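Local structure of ssDNA binding protein (Pyrococcus furiosus, 4PSM) at the interface of chains A and B and the interface of chains A and C. The protein binds single-stranded DNA, which is entrapped in a tunnel system formed between its subunits. Numbering follows the deposited sequence. Chains: chain A/B/C, ssDNA binding protein.

Contact 1: the interface of chains A and B. Residues chain A 17, 20-21, 109-110, 113; chain B 138, 142-144.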
ATOM      1  N   ASN A  17     -13.970 -26.910  11.851  1.00 32.17           N
ATOM      2  CA  ASN A  17     -13.685 -25.526  11.485  1.00 15.67           C
ATOM      3  C   ASN A  17     -14.490 -24.530  12.321  1.00 38.05           C
ATOM      4  O   ASN A  17     -13.984 -23.476  12.711  1.00 36.27           O
ATOM      5  CB  ASN A  17     -13.939 -25.278   9.991  1.00 39.08           C
ATOM      6  CG  ASN A  17     -12.849 -25.851   9.102  1.00 56.09           C
ATOM      7  OD1 ASN A  17     -11.689 -25.939   9.500  1.00 47.28           O
ATOM      8  ND2 ASN A  17     -13.219 -26.238   7.884  1.00108.92           N
ATOM      9  N   ARG A  20     -13.054 -24.095  15.828  1.00 14.65           N
ATOM     10  CA  ARG A  20     -11.837 -23.299  15.808  1.00 32.79           C
ATOM     11  C   ARG A  20     -12.147 -21.818  15.599  1.00 44.94           C
ATOM     12  O   ARG A  20     -11.552 -20.952  16.236  1.00 24.78           O
ATOM     13  CB  ARG A  20     -10.885 -23.797  14.729  1.00 29.90           C
ATOM     14  CG  ARG A  20      -9.434 -23.331  14.932  1.00 34.97           C
ATOM     15  CD  ARG A  20      -8.544 -23.765  13.767  1.00 13.56           C
ATOM     16  NE  ARG A  20      -8.887 -23.032  12.548  1.00 60.34           N
ATOM     17  CZ  ARG A  20      -8.270 -23.190  11.380  1.00 74.51           C
ATOM     18  NH1 ARG A  20      -7.277 -24.062  11.269  1.00 46.29           N
ATOM     19  NH2 ARG A  20      -8.646 -22.477  10.324  1.00 63.29           N
ATOM     20  N   ARG A  21     -13.099 -21.534  14.717  1.00 21.95           N
ATOM     21  CA  ARG A  21     -13.491 -20.159  14.441  1.00 15.92           C
ATOM     22  C   ARG A  21     -14.035 -19.465  15.675  1.00 26.09           C
ATOM     23  O   ARG A  21     -13.632 -18.346  15.996  1.00 29.20           O
ATOM     24  CB  ARG A  21     -14.479 -20.102  13.285  1.00 23.69           C
ATOM     25  CG  ARG A  21     -13.830 -20.434  11.958  1.00 29.13           C
ATOM     26  CD  ARG A  21     -14.852 -20.709  10.890  1.00 36.96           C
ATOM     27  NE  ARG A  21     -15.894 -19.694  10.854  1.00 27.04           N
ATOM     28  CZ  ARG A  21     -16.966 -19.783  10.080  1.00 59.74           C
ATOM     29  NH1 ARG A  21     -17.107 -20.842   9.298  1.00 41.38           N
ATOM     30  NH2 ARG A  21     -17.885 -18.824  10.084  1.00 36.04           N
ATOM     31  N   PHE A 109     -16.984 -18.060   0.070  1.00 41.58           N
ATOM     32  CA  PHE A 109     -16.429 -16.886   0.720  1.00 38.91           C
ATOM     33  C   PHE A 109     -14.931 -17.031   0.931  1.00 49.02           C
ATOM     34  O   PHE A 109     -14.189 -16.045   0.944  1.00 46.51           O
ATOM     35  CB  PHE A 109     -17.122 -16.625   2.054  1.00 38.64           C
ATOM     36  CG  PHE A 109     -16.468 -15.555   2.865  1.00 45.55           C
ATOM     37  CD1 PHE A 109     -16.612 -14.218   2.519  1.00 63.13           C
ATOM     38  CD2 PHE A 109     -15.692 -15.880   3.964  1.00 27.69           C
ATOM     39  CE1 PHE A 109     -15.997 -13.222   3.260  1.00 61.16           C
ATOM     40  CE2 PHE A 109     -15.082 -14.887   4.714  1.00 55.07           C
ATOM     41  CZ  PHE A 109     -15.225 -13.555   4.356  1.00 30.61           C
ATOM     42  N   GLU A 110     -14.487 -18.269   1.088  1.00 47.15           N
ATOM     43  CA  GLU A 110     -13.066 -18.544   1.269  1.00 50.23           C
ATOM     44  C   GLU A 110     -12.233 -18.234   0.033  1.00 40.76           C
ATOM     45  O   GLU A 110     -11.071 -17.850   0.155  1.00 56.67           O
ATOM     46  CB  GLU A 110     -12.847 -19.989   1.691  1.00 36.43           C
ATOM     47  CG  GLU A 110     -13.308 -20.274   3.103  1.00 61.87           C
ATOM     48  CD  GLU A 110     -13.027 -21.699   3.529  1.00 77.51           C
ATOM     49  OE1 GLU A 110     -12.426 -22.451   2.731  1.00 46.55           O
ATOM     50  OE2 GLU A 110     -13.402 -22.065   4.664  1.00 88.87           O
ATOM     51  N   VAL A 113     -11.568 -14.661   0.425  1.00 46.62           N
ATOM     52  CA  VAL A 113     -10.555 -14.410   1.434  1.00 32.25           C
ATOM     53  C   VAL A 113      -9.154 -14.712   0.908  1.00 56.34           C
ATOM     54  O   VAL A 113      -8.204 -13.990   1.200  1.00 39.40           O
ATOM     55  CB  VAL A 113     -10.815 -15.248   2.703  1.00 32.95           C
ATOM     56  CG1 VAL A 113      -9.617 -15.177   3.651  1.00 25.46           C
ATOM     57  CG2 VAL A 113     -12.064 -14.766   3.398  1.00 20.80           C
TER
ATOM     58  N   LYS B 138      -9.247 -15.111   8.558  1.00 19.84           N
ATOM     59  CA  LYS B 138      -8.990 -16.517   8.270  1.00 38.89           C
ATOM     60  C   LYS B 138      -9.321 -17.340   9.502  1.00 39.31           C
ATOM     61  O   LYS B 138      -9.955 -18.386   9.405  1.00 45.08           O
ATOM     62  CB  LYS B 138      -7.542 -16.741   7.859  1.00 25.33           C
ATOM     63  CG  LYS B 138      -7.239 -16.335   6.427  1.00 53.08           C
ATOM     64  CD  LYS B 138      -5.750 -16.409   6.140  1.00 46.69           C
ATOM     65  CE  LYS B 138      -5.226 -17.838   6.165  1.00 48.39           C
ATOM     66  NZ  LYS B 138      -3.726 -17.874   6.164  1.00 55.78           N
ATOM     67  N   THR B 142     -13.221 -18.728   8.503  1.00 34.79           N
ATOM     68  CA  THR B 142     -12.854 -19.732   7.507  1.00 51.92           C
ATOM     69  C   THR B 142     -12.200 -20.962   8.128  1.00 26.49           C
ATOM     70  O   THR B 142     -11.825 -20.957   9.301  1.00 35.93           O
ATOM     71  CB  THR B 142     -11.883 -19.160   6.419  1.00 53.32           C
ATOM     72  OG1 THR B 142     -10.526 -19.217   6.882  1.00 32.64           O
ATOM     73  CG2 THR B 142     -12.241 -17.729   6.048  1.00 29.50           C
ATOM     74  N   GLY B 143     -12.046 -22.004   7.316  1.00 28.16           N
ATOM     75  CA  GLY B 143     -11.235 -23.146   7.691  1.00 30.80           C
ATOM     76  C   GLY B 143      -9.883 -23.158   6.994  1.00 52.47           C
ATOM     77  O   GLY B 143      -9.220 -24.197   6.941  1.00 40.38           O
ATOM     78  N   LEU B 144      -9.465 -22.009   6.459  1.00 47.91           N
ATOM     79  CA  LEU B 144      -8.196 -21.929   5.717  1.00 61.59           C
ATOM     80  C   LEU B 144      -6.972 -22.220   6.582  1.00 33.33           C
ATOM     81  O   LEU B 144      -6.945 -21.897   7.769  1.00 31.26           O
ATOM     82  CB  LEU B 144      -8.027 -20.567   5.030  1.00 35.89           C
ATOM     83  CG  LEU B 144      -9.062 -20.336   3.927  1.00 48.15           C
ATOM     84  CD1 LEU B 144      -9.174 -18.906   3.409  1.00 37.53           C
ATOM     85  CD2 LEU B 144      -9.063 -21.390   2.813  1.00 27.57           C
TER
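The backbone N of B:Gly143 donates to A:Glu110 OE2 at 3.0 Å in an almost perfectly straight bond (178° at H). It comes down on the carboxylate from above, 48° out of its plane. A:Glu110 gets there by stretching out beyond CG, and on the way CG packs against B:Thr142 CB at 3.8 Å. Its other oxygen, OE1, faces the methyl CD2 of B:Leu144. From the opposite flank A:Arg20 sends NH2 to the carbonyl O of B:Leu144 at 3.1 Å; the nitrogen stands above the carbonyl plane rather than on a lone pair. A:Asn17 lays its amide over B:Gly143, with CG 3.5 Å from CA. Within chain B, the hydroxyl of B:Thr142 sits between N and the carbonyl carbon (chi1 84°), donating back to B:Lys138 O at 2.7 Å while accepting a bond from B:Leu144 N at 3.0 Å. This double grip is likely to hold the turn, with methyl CG2 reaching A:Val113 CG2 tip to tip. A:Val113 CG1 meets B:Leu144 CD1 at 3.8 Å, the two side chains running past each other in opposite directions. The segment following helix 93-141 of chain B is thus clasped between helices 15-26 and 93-141 of chain A.

Contact 2: the interface of chains A and C. Residues chain A 105, 108-109, 112; chain C 137, 141.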
HETATM    1  N   MSE A 105     -21.989 -21.494   1.181  1.00 40.21           N
HETATM    2  CA  MSE A 105     -21.711 -20.069   1.093  1.00 35.74           C
HETATM    3  C   MSE A 105     -20.329 -19.771   1.667  1.00 56.60           C
HETATM    4  O   MSE A 105     -19.640 -18.843   1.226  1.00 49.01           O
HETATM    5  CB  MSE A 105     -22.779 -19.236   1.813  1.00 52.92           C
HETATM    6  CG  MSE A 105     -22.574 -17.726   1.650  1.00115.30           C
HETATM    7 SE   MSE A 105     -24.214 -16.665   1.518  1.00247.05          SE
HETATM    8  CE  MSE A 105     -23.484 -15.086   0.612  1.00 57.13           C
HETATM    9  N   MSE A 108     -17.415 -20.686  -0.765  1.00 61.55           N
HETATM   10  CA  MSE A 108     -17.283 -19.625  -1.756  1.00 57.34           C
HETATM   11  C   MSE A 108     -16.614 -18.393  -1.159  1.00 63.75           C
HETATM   12  O   MSE A 108     -15.779 -17.752  -1.795  1.00 51.14           O
HETATM   13  CB  MSE A 108     -18.648 -19.246  -2.334  1.00 49.24           C
HETATM   14  CG  MSE A 108     -19.280 -20.319  -3.212  1.00 86.38           C
HETATM   15 SE   MSE A 108     -20.883 -19.670  -4.119  1.00213.81          SE
HETATM   16  CE  MSE A 108     -21.873 -19.027  -2.570  1.00 57.43           C
ATOM     17  N   PHE A 109     -16.984 -18.060   0.070  1.00 41.58           N
ATOM     18  CA  PHE A 109     -16.429 -16.886   0.720  1.00 38.91           C
ATOM     19  C   PHE A 109     -14.931 -17.031   0.931  1.00 49.02           C
ATOM     20  O   PHE A 109     -14.189 -16.045   0.944  1.00 46.51           O
ATOM     21  CB  PHE A 109     -17.122 -16.625   2.054  1.00 38.64           C
ATOM     22  CG  PHE A 109     -16.468 -15.555   2.865  1.00 45.55           C
ATOM     23  CD1 PHE A 109     -16.612 -14.218   2.519  1.00 63.13           C
ATOM     24  CD2 PHE A 109     -15.692 -15.880   3.964  1.00 27.69           C
ATOM     25  CE1 PHE A 109     -15.997 -13.222   3.260  1.00 61.16           C
ATOM     26  CE2 PHE A 109     -15.082 -14.887   4.714  1.00 55.07           C
ATOM     27  CZ  PHE A 109     -15.225 -13.555   4.356  1.00 30.61           C
ATOM     28  N   THR A 112     -12.857 -15.770  -1.845  1.00 33.38           N
ATOM     29  CA  THR A 112     -12.716 -14.328  -1.682  1.00 43.39           C
ATOM     30  C   THR A 112     -11.611 -13.961  -0.698  1.00 32.41           C
ATOM     31  O   THR A 112     -10.809 -13.060  -0.951  1.00 55.02           O
ATOM     32  CB  THR A 112     -14.036 -13.693  -1.218  1.00 39.05           C
ATOM     33  OG1 THR A 112     -15.006 -13.800  -2.268  1.00 54.80           O
ATOM     34  CG2 THR A 112     -13.839 -12.238  -0.873  1.00 48.90           C
TER
HETATM   35  N   MSE C 137     -16.987  -7.494  -1.543  1.00 29.13           N
HETATM   36  CA  MSE C 137     -17.389  -8.197  -0.335  1.00 46.78           C
HETATM   37  C   MSE C 137     -18.558  -7.507   0.341  1.00 31.94           C
HETATM   38  O   MSE C 137     -19.418  -8.166   0.910  1.00 60.65           O
HETATM   39  CB  MSE C 137     -16.233  -8.289   0.652  1.00 37.87           C
HETATM   40  CG  MSE C 137     -15.157  -9.273   0.263  1.00114.89           C
HETATM   41 SE   MSE C 137     -13.571  -9.045   1.364  1.00 96.18          SE
HETATM   42  CE  MSE C 137     -14.430  -8.988   3.120  1.00 18.20           C
ATOM     43  N   TYR C 141     -21.567 -10.059   0.734  1.00 35.20           N
ATOM     44  CA  TYR C 141     -21.545 -10.702   2.044  1.00 41.49           C
ATOM     45  C   TYR C 141     -22.057  -9.806   3.162  1.00 32.76           C
ATOM     46  O   TYR C 141     -21.931 -10.145   4.338  1.00 53.19           O
ATOM     47  CB  TYR C 141     -20.124 -11.179   2.391  1.00 43.84           C
ATOM     48  CG  TYR C 141     -19.514 -12.126   1.381  1.00 35.85           C
ATOM     49  CD1 TYR C 141     -20.026 -13.402   1.193  1.00 46.87           C
ATOM     50  CD2 TYR C 141     -18.420 -11.748   0.625  1.00 45.43           C
ATOM     51  CE1 TYR C 141     -19.467 -14.268   0.269  1.00 60.79           C
ATOM     52  CE2 TYR C 141     -17.858 -12.602  -0.297  1.00 49.52           C
ATOM     53  CZ  TYR C 141     -18.380 -13.858  -0.473  1.00 51.35           C
ATOM     54  OH  TYR C 141     -17.802 -14.692  -1.396  1.00 51.49           O
TER
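C:Tyr141, the last residue of helix 93-141 in chain C, lies against the same long helix of chain A, where the two run antiparallel in coiled-coil fashion. A:Phe109 meets its ring edge to face: the planes stand 84° apart and the centroids are 4.7 Å from each other. The atom doing the touching is A:Phe109 CD1, poised over the centre of the tyrosine ring, 3.3 Å above its plane. With CG anti to the backbone N (chi1 172°), the phenylalanine ring projects from its helix and turns its CD1 edge to the partner, while A:Phe109 CB rests 3.8 Å from C:Tyr141 CE1. The phenol tip reaches on to the helix surface, where OH and A:Thr112 OG1 share a hydrogen bond of 3.1 Å whose direction the structure does not decide. A:Thr112 divides its branches between two partners. OG1 lies beside the backbone N (chi1 -67°) and serves the phenol, whereas A:Thr112 CG2 packs against the side chain of selenomethionine C:Met137, 3.4 Å from CG. Past the CD1/CE1 edge of the tyrosine ring, on the side of its plane away from A:Phe109 CD1, the poorly ordered selenomethionine A:Met105 brings CE to about 3.9 Å from C:Tyr141 CD1, a looser neighbour whose position should be read with caution.

Contact 3: the interface of chains A and B. Residues chain A 130, 134-135, 137-138, 147; chain B 113, 116-117, 120-121.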
ATOM      1  N   ILE A 130       9.418  -0.633  -0.733  1.00 43.36           N
ATOM      2  CA  ILE A 130       9.379   0.816  -0.661  1.00 25.20           C
ATOM      3  C   ILE A 130      10.178   1.329   0.532  1.00 42.46           C
ATOM      4  O   ILE A 130      10.964   2.269   0.397  1.00 46.50           O
ATOM      5  CB  ILE A 130       7.935   1.337  -0.643  1.00 36.44           C
ATOM      6  CG1 ILE A 130       7.346   1.249  -2.052  1.00 32.12           C
ATOM      7  CG2 ILE A 130       7.878   2.772  -0.153  1.00 29.35           C
ATOM      8  CD1 ILE A 130       5.851   1.465  -2.105  1.00 39.89           C
ATOM      9  N   VAL A 134      13.449   3.647   0.147  1.00 42.12           N
ATOM     10  CA  VAL A 134      13.459   4.933   0.822  1.00 40.02           C
ATOM     11  C   VAL A 134      14.683   5.077   1.727  1.00 58.96           C
ATOM     12  O   VAL A 134      15.384   6.087   1.669  1.00 37.44           O
ATOM     13  CB  VAL A 134      12.171   5.145   1.624  1.00 37.08           C
ATOM     14  CG1 VAL A 134      12.307   6.345   2.562  1.00 44.42           C
ATOM     15  CG2 VAL A 134      11.004   5.330   0.669  1.00 33.26           C
ATOM     16  N   GLU A 135      14.945   4.063   2.548  1.00 26.64           N
ATOM     17  CA  GLU A 135      16.075   4.112   3.456  1.00 39.57           C
ATOM     18  C   GLU A 135      17.374   4.217   2.671  1.00 40.94           C
ATOM     19  O   GLU A 135      18.300   4.913   3.075  1.00 44.70           O
ATOM     20  CB  GLU A 135      16.110   2.891   4.371  1.00 32.97           C
ATOM     21  CG  GLU A 135      17.251   2.943   5.386  1.00 26.45           C
ATOM     22  CD  GLU A 135      17.072   4.035   6.437  1.00 60.94           C
ATOM     23  OE1 GLU A 135      16.023   4.718   6.423  1.00 53.38           O
ATOM     24  OE2 GLU A 135      17.986   4.212   7.278  1.00 53.21           O
HETATM   25  N   MSE A 137      17.800   5.635  -0.223  1.00 38.65           N
HETATM   26  CA  MSE A 137      17.919   7.001  -0.694  1.00 41.52           C
HETATM   27  C   MSE A 137      18.413   7.927   0.408  1.00 38.67           C
HETATM   28  O   MSE A 137      19.166   8.863   0.149  1.00 48.59           O
HETATM   29  CB  MSE A 137      16.583   7.511  -1.198  1.00 29.35           C
HETATM   30  CG  MSE A 137      16.166   6.981  -2.551  1.00113.80           C
HETATM   31 SE   MSE A 137      14.304   7.415  -2.968  1.00 99.98          SE
HETATM   32  CE  MSE A 137      14.288   9.304  -2.507  1.00 23.70           C
ATOM     33  N   LYS A 138      17.972   7.678   1.631  1.00 23.00           N
ATOM     34  CA  LYS A 138      18.472   8.424   2.764  1.00 32.50           C
ATOM     35  C   LYS A 138      19.985   8.232   2.835  1.00 46.96           C
ATOM     36  O   LYS A 138      20.736   9.192   3.000  1.00 46.63           O
ATOM     37  CB  LYS A 138      17.805   7.962   4.063  1.00 32.36           C
ATOM     38  CG  LYS A 138      16.374   8.456   4.230  1.00 47.83           C
ATOM     39  CD  LYS A 138      15.705   7.854   5.453  1.00 47.83           C
ATOM     40  CE  LYS A 138      16.372   8.292   6.755  1.00 48.71           C
ATOM     41  NZ  LYS A 138      15.898   7.460   7.909  1.00 54.96           N
ATOM     42  N   ARG A 147      18.234   4.777  10.100  1.00 43.67           N
ATOM     43  CA  ARG A 147      17.755   3.746  11.020  1.00 43.36           C
ATOM     44  C   ARG A 147      18.925   2.965  11.612  1.00 68.19           C
ATOM     45  O   ARG A 147      18.867   2.502  12.752  1.00 74.31           O
ATOM     46  CB  ARG A 147      16.807   2.783  10.293  1.00 62.64           C
ATOM     47  CG  ARG A 147      15.558   3.445   9.722  1.00 79.89           C
ATOM     48  CD  ARG A 147      14.660   3.983  10.826  1.00102.81           C
ATOM     49  NE  ARG A 147      13.659   4.910  10.309  1.00115.41           N
ATOM     50  CZ  ARG A 147      12.499   4.538   9.777  1.00113.65           C
ATOM     51  NH1 ARG A 147      12.192   3.251   9.690  1.00116.74           N
ATOM     52  NH2 ARG A 147      11.647   5.453   9.332  1.00 64.35           N
TER
ATOM     53  N   VAL B 113      12.446  13.858   0.696  1.00 42.02           N
ATOM     54  CA  VAL B 113      12.722  12.502   1.135  1.00 20.91           C
ATOM     55  C   VAL B 113      12.020  12.211   2.456  1.00 50.09           C
ATOM     56  O   VAL B 113      11.496  11.119   2.666  1.00 34.14           O
ATOM     57  CB  VAL B 113      14.224  12.260   1.289  1.00 36.06           C
ATOM     58  CG1 VAL B 113      14.487  10.943   2.005  1.00 26.65           C
ATOM     59  CG2 VAL B 113      14.893  12.275  -0.068  1.00 35.06           C
ATOM     60  N   LEU B 116       8.503  11.557   1.794  1.00 23.63           N
ATOM     61  CA  LEU B 116       8.433  10.206   1.271  1.00 28.72           C
ATOM     62  C   LEU B 116       8.523   9.164   2.385  1.00 42.33           C
ATOM     63  O   LEU B 116       7.773   8.198   2.414  1.00 40.86           O
ATOM     64  CB  LEU B 116       9.601   9.971   0.331  1.00 25.22           C
ATOM     65  CG  LEU B 116       9.368   9.184  -0.953  1.00 56.26           C
ATOM     66  CD1 LEU B 116      10.588   8.495  -1.526  1.00 35.70           C
ATOM     67  CD2 LEU B 116       8.066   8.406  -1.085  1.00 45.22           C
ATOM     68  N   GLU B 117       9.474   9.352   3.284  1.00 26.29           N
ATOM     69  CA  GLU B 117       9.684   8.429   4.383  1.00 48.59           C
ATOM     70  C   GLU B 117       8.445   8.332   5.261  1.00 45.59           C
ATOM     71  O   GLU B 117       8.079   7.249   5.711  1.00 41.58           O
ATOM     72  CB  GLU B 117      10.880   8.867   5.229  1.00 48.91           C
ATOM     73  CG  GLU B 117      11.170   7.932   6.389  1.00 64.37           C
ATOM     74  CD  GLU B 117      12.236   8.467   7.324  1.00 88.33           C
ATOM     75  OE1 GLU B 117      12.217   9.682   7.621  1.00 78.41           O
ATOM     76  OE2 GLU B 117      13.093   7.669   7.760  1.00 59.53           O
ATOM     77  N   SER B 120       5.923   6.261   3.498  1.00 32.58           N
ATOM     78  CA  SER B 120       6.264   4.844   3.464  1.00 46.30           C
ATOM     79  C   SER B 120       6.035   4.223   4.834  1.00 57.57           C
ATOM     80  O   SER B 120       5.673   3.050   4.938  1.00 26.53           O
ATOM     81  CB  SER B 120       7.714   4.621   3.022  1.00 26.96           C
ATOM     82  OG  SER B 120       8.619   5.039   4.023  1.00 68.74           O
ATOM     83  N   ASP B 121       6.251   5.020   5.879  1.00 28.48           N
ATOM     84  CA  ASP B 121       6.031   4.564   7.244  1.00 44.41           C
ATOM     85  C   ASP B 121       4.550   4.289   7.456  1.00 51.65           C
ATOM     86  O   ASP B 121       4.171   3.212   7.913  1.00 41.35           O
ATOM     87  CB  ASP B 121       6.542   5.583   8.271  1.00 36.40           C
ATOM     88  CG  ASP B 121       8.069   5.595   8.391  1.00 78.18           C
ATOM     89  OD1 ASP B 121       8.732   4.706   7.812  1.00 50.22           O
ATOM     90  OD2 ASP B 121       8.608   6.492   9.080  1.00 64.84           O
TER
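A:Val134 drives its two methyls into helix 93-141 of chain B: CG2 touches B:Leu116 CD1 at 3.9 Å, and CG1 rides over the stem of B:Glu117, 3.8 Å from CA. Selenomethionine A:Met137, bent at its last torsion (chi3 48°), places CE against both B:Leu116 CD1 and B:Val113 CG2. Further along, A:Ile130 CG2 packs on B:Ser120 CB at 3.7 Å; the serine hydroxyl turns back to B:Glu117 O of its own helix. Moving outward, A:Lys138 lays CG on B:Val113 CG1, then crosses the B:Glu117 side chain at about a right angle. The amine nitrogen A:Lys138 NZ bridges two carboxylates, B:Glu117 OE2 at 2.8 Å and A:Glu135 OE1 at 3.1 Å, each met on the syn side. An alanine in place of A:Lys138 would probably leave B:Glu117 OE2 and A:Glu135 OE1, 4.4 Å apart, facing each other without the lysine nitrogen between them. At the rim, the poorly ordered A:Arg147 comes tip to tip towards B:Glu117 and B:Asp121; NH2 forms salt bridges to both, though its hydrogen bonds are weak. The backbone is tied down more firmly: A:Arg147 N donates to A:Glu135 OE2 at 2.9 Å, on the syn side of the same carboxylate whose other oxygen takes the lysine.

Contacts 1 and 2 are neighbours, their C-alpha centres about 11 Å apart. A:Phe109 stands at their seam, packing on chain C and barely skirting chain B; its neighbours A:Glu110 and A:Val113 face chain B, while A:Thr112 faces chain C. The C-alpha centre of contact 3 lies about 36 Å from that of contact 1 and 37 Å from that of contact 2, further down helix 93-141. Contacts 1 and 3 belong to one two-fold interface, and residues 113 and 138 appear in both with the chains exchanged. The long helix therefore ties chain A to two partners, consistent with the four-copy assembly and with tunnels between subunits.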